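Local structure of extracellular ligand-binding receptor (4EYO) at residues S77-T82 against P101-P106. The protein binds 4'-hydroxycinnamic acid between two lobes and probably serves as an extracellular solute receptor of the periplasmic binding protein family. Numbering follows the deposited sequence.
With HC4 (4'-hydroxycinnamic acid), chain B.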
ATOM      1  N   SER A  77       4.593  -6.069  -3.352  1.00 20.94           N
ATOM      2  CA  SER A  77       3.195  -5.980  -2.920  1.00 21.62           C
ATOM      3  C   SER A  77       3.025  -5.958  -1.395  1.00 22.65           C
ATOM      4  O   SER A  77       2.011  -5.489  -0.886  1.00 25.53           O
ATOM      5  CB  SER A  77       2.442  -7.167  -3.495  1.00 22.44           C
ATOM      6  OG  SER A  77       2.423  -7.074  -4.910  1.00 24.29           O
ATOM      7  N   VAL A  78       4.026  -6.462  -0.670  1.00 22.16           N
ATOM      8  CA  VAL A  78       3.983  -6.497   0.795  1.00 20.18           C
ATOM      9  C   VAL A  78       5.321  -6.031   1.348  1.00 20.30           C
ATOM     10  O   VAL A  78       6.321  -5.917   0.615  1.00 21.29           O
ATOM     11  CB  VAL A  78       3.557  -7.881   1.368  1.00 22.04           C
ATOM     12  CG1 VAL A  78       2.074  -8.174   1.030  1.00 25.12           C
ATOM     13  CG2 VAL A  78       4.501  -9.000   0.887  1.00 20.91           C
ATOM     14  N   THR A  79       5.339  -5.706   2.623  1.00 20.04           N
ATOM     15  CA  THR A  79       6.509  -4.971   3.162  1.00 22.55           C
ATOM     16  C   THR A  79       7.866  -5.730   3.111  1.00 22.05           C
ATOM     17  O   THR A  79       8.850  -5.183   2.630  1.00 18.94           O
ATOM     18  CB  THR A  79       6.190  -4.404   4.566  1.00 25.18           C
ATOM     19  OG1 THR A  79       5.052  -3.518   4.465  1.00 24.05           O
ATOM     20  CG2 THR A  79       7.400  -3.691   5.155  1.00 22.52           C
ATOM     21  N   PRO A  80       7.932  -6.984   3.589  1.00 23.62           N
ATOM     22  CA  PRO A  80       9.283  -7.600   3.608  1.00 24.18           C
ATOM     23  C   PRO A  80      10.028  -7.624   2.232  1.00 22.15           C
ATOM     24  O   PRO A  80      11.227  -7.217   2.161  1.00 24.15           O
ATOM     25  CB  PRO A  80       9.022  -9.006   4.190  1.00 25.30           C
ATOM     26  CG  PRO A  80       7.801  -8.796   5.073  1.00 24.97           C
ATOM     27  CD  PRO A  80       6.936  -7.794   4.323  1.00 22.12           C
ATOM     28  N   PRO A  81       9.348  -8.055   1.140  1.00 21.74           N
ATOM     29  CA  PRO A  81      10.063  -8.018  -0.141  1.00 20.55           C
ATOM     30  C   PRO A  81      10.289  -6.583  -0.658  1.00 21.37           C
ATOM     31  O   PRO A  81      11.227  -6.355  -1.407  1.00 21.63           O
ATOM     32  CB  PRO A  81       9.144  -8.816  -1.084  1.00 20.31           C
ATOM     33  CG  PRO A  81       7.805  -8.694  -0.491  1.00 20.83           C
ATOM     34  CD  PRO A  81       8.059  -8.753   0.999  1.00 22.74           C
ATOM     35  N   THR A  82       9.454  -5.633  -0.246  1.00 17.66           N
ATOM     36  CA  THR A  82       9.673  -4.219  -0.618  1.00 17.60           C
ATOM     37  C   THR A  82      10.937  -3.668   0.015  1.00 15.44           C
ATOM     38  O   THR A  82      11.720  -2.966  -0.641  1.00 17.42           O
ATOM     39  CB  THR A  82       8.454  -3.364  -0.248  1.00 18.10           C
ATOM     40  OG1 THR A  82       7.350  -3.928  -0.932  1.00 18.00           O
ATOM     41  CG2 THR A  82       8.608  -1.938  -0.758  1.00 18.72           C
ATOM     42  N   PRO A 101       4.069  -0.389   2.036  1.00 23.19           N
ATOM     43  CA  PRO A 101       4.759   0.497   2.986  1.00 24.40           C
ATOM     44  C   PRO A 101       6.192  -0.021   3.244  1.00 27.71           C
ATOM     45  O   PRO A 101       6.469  -1.228   3.113  1.00 32.82           O
ATOM     46  CB  PRO A 101       3.879   0.409   4.247  1.00 30.37           C
ATOM     47  CG  PRO A 101       2.551  -0.090   3.760  1.00 29.96           C
ATOM     48  CD  PRO A 101       2.917  -1.055   2.670  1.00 24.72           C
ATOM     49  N   LEU A 102       7.094   0.886   3.579  1.00 25.37           N
ATOM     50  CA  LEU A 102       8.529   0.611   3.656  1.00 28.11           C
ATOM     51  C   LEU A 102       9.016   1.458   4.863  1.00 26.63           C
ATOM     52  O   LEU A 102       8.753   2.674   4.877  1.00 25.12           O
ATOM     53  CB  LEU A 102       9.148   1.122   2.309  1.00 25.80           C
ATOM     54  CG  LEU A 102      10.640   1.210   2.118  1.00 26.50           C
ATOM     55  CD1 LEU A 102      11.304  -0.157   2.069  1.00 22.65           C
ATOM     56  CD2 LEU A 102      10.951   1.969   0.832  1.00 29.93           C
ATOM     57  N   PRO A 103       9.677   0.842   5.887  1.00 24.62           N
ATOM     58  CA  PRO A 103      10.399   1.738   6.811  1.00 25.10           C
ATOM     59  C   PRO A 103      11.540   2.435   6.040  1.00 26.06           C
ATOM     60  O   PRO A 103      12.511   1.788   5.633  1.00 25.93           O
ATOM     61  CB  PRO A 103      10.984   0.798   7.888  1.00 24.95           C
ATOM     62  CG  PRO A 103      10.840  -0.599   7.350  1.00 29.35           C
ATOM     63  CD  PRO A 103       9.808  -0.585   6.257  1.00 26.77           C
ATOM     64  N   VAL A 104      11.413   3.731   5.810  1.00 26.21           N
ATOM     65  CA  VAL A 104      12.379   4.435   4.963  1.00 23.12           C
ATOM     66  C   VAL A 104      13.513   4.988   5.835  1.00 27.31           C
ATOM     67  O   VAL A 104      13.377   6.018   6.458  1.00 36.27           O
ATOM     68  CB  VAL A 104      11.681   5.539   4.113  1.00 28.05           C
ATOM     69  CG1 VAL A 104      12.662   6.226   3.180  1.00 24.27           C
ATOM     70  CG2 VAL A 104      10.568   4.935   3.257  1.00 31.62           C
ATOM     71  N   THR A 105      14.631   4.274   5.896  1.00 25.76           N
ATOM     72  CA  THR A 105      15.798   4.657   6.717  1.00 23.91           C
ATOM     73  C   THR A 105      16.716   5.529   5.856  1.00 24.15           C
ATOM     74  O   THR A 105      16.490   5.640   4.640  1.00 25.25           O
ATOM     75  CB  THR A 105      16.566   3.401   7.132  1.00 28.65           C
ATOM     76  OG1 THR A 105      16.852   2.617   5.960  1.00 29.65           O
ATOM     77  CG2 THR A 105      15.764   2.560   8.129  1.00 26.70           C
ATOM     78  N   PRO A 106      17.765   6.143   6.445  1.00 25.91           N
ATOM     79  CA  PRO A 106      18.679   6.922   5.577  1.00 27.05           C
ATOM     80  C   PRO A 106      19.276   6.159   4.370  1.00 25.53           C
ATOM     81  O   PRO A 106      19.550   6.793   3.335  1.00 26.23           O
ATOM     82  CB  PRO A 106      19.810   7.352   6.543  1.00 28.88           C
ATOM     83  CG  PRO A 106      19.156   7.372   7.885  1.00 33.95           C
ATOM     84  CD  PRO A 106      18.147   6.250   7.877  1.00 29.37           C
TER
HETATM   85  C1  HC4 B 401       1.950  -5.844   4.149  1.00 25.56           C
HETATM   86  O1  HC4 B 401       1.266  -6.893   4.209  1.00 27.12           O
HETATM   87  O2  HC4 B 401       3.181  -5.826   4.436  1.00 20.18           O
HETATM   88  C2  HC4 B 401       1.330  -4.569   3.752  1.00 21.42           C
HETATM   89  C3  HC4 B 401       0.549  -4.424   2.668  1.00 21.63           C
HETATM   90  C1' HC4 B 401      -0.006  -3.081   2.302  1.00 20.10           C
HETATM   91  C2' HC4 B 401      -0.107  -2.802   0.926  1.00 23.87           C
HETATM   92  C3' HC4 B 401      -0.634  -1.602   0.447  1.00 21.55           C
HETATM   93  C4' HC4 B 401      -1.092  -0.674   1.385  1.00 22.08           C
HETATM   94  C5' HC4 B 401      -0.995  -0.924   2.770  1.00 18.92           C
HETATM   95  C6' HC4 B 401      -0.471  -2.145   3.238  1.00 21.78           C
HETATM   96  O4' HC4 B 401      -1.598   0.505   0.916  1.00 22.90           O
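Pro101 lays CD and CG of its ring over one face of the phenol ring of 4'-hydroxycinnamic acid, with CD 3.6 Å from C1', and touches Thr79 OG1 through CD; at the phenol edge, Ser77 O lies 3.9 Å from C2'. This is the ligand cleft of a two-lobed periplasmic binding protein, where the start of helix 79-92 and the loop after strand 96-98 meet. Thr79 N and Val78 CG1 come at one face of the carboxylate, N donating to O2 (2.8 Å, 162°) and CG1 lying against O1; Thr79 OG1 meets O2 at the edge. Near a helix N-terminus, the anion is probably stabilised by the helix dipole as well; Arg174 NH1 is another hydrogen-bond partner of the ligand. With OG1 beside its own backbone N (chi1 -59°), Thr79 places the hydroxyl between O2 and Pro101 O, 3.0 Å from each, both acceptors within reach of its one proton. The same torsion sets CG2 against Pro101 O (3.3 Å) and, more loosely, Pro103 CD (4.1 Å). One helical turn after Thr79, Thr82 O meets Leu102 CD1. Thr82 fastens the turn twice to Val78 O, through N and through OG1, the hydroxyl arriving at 2.7 Å from above the carbonyl plane.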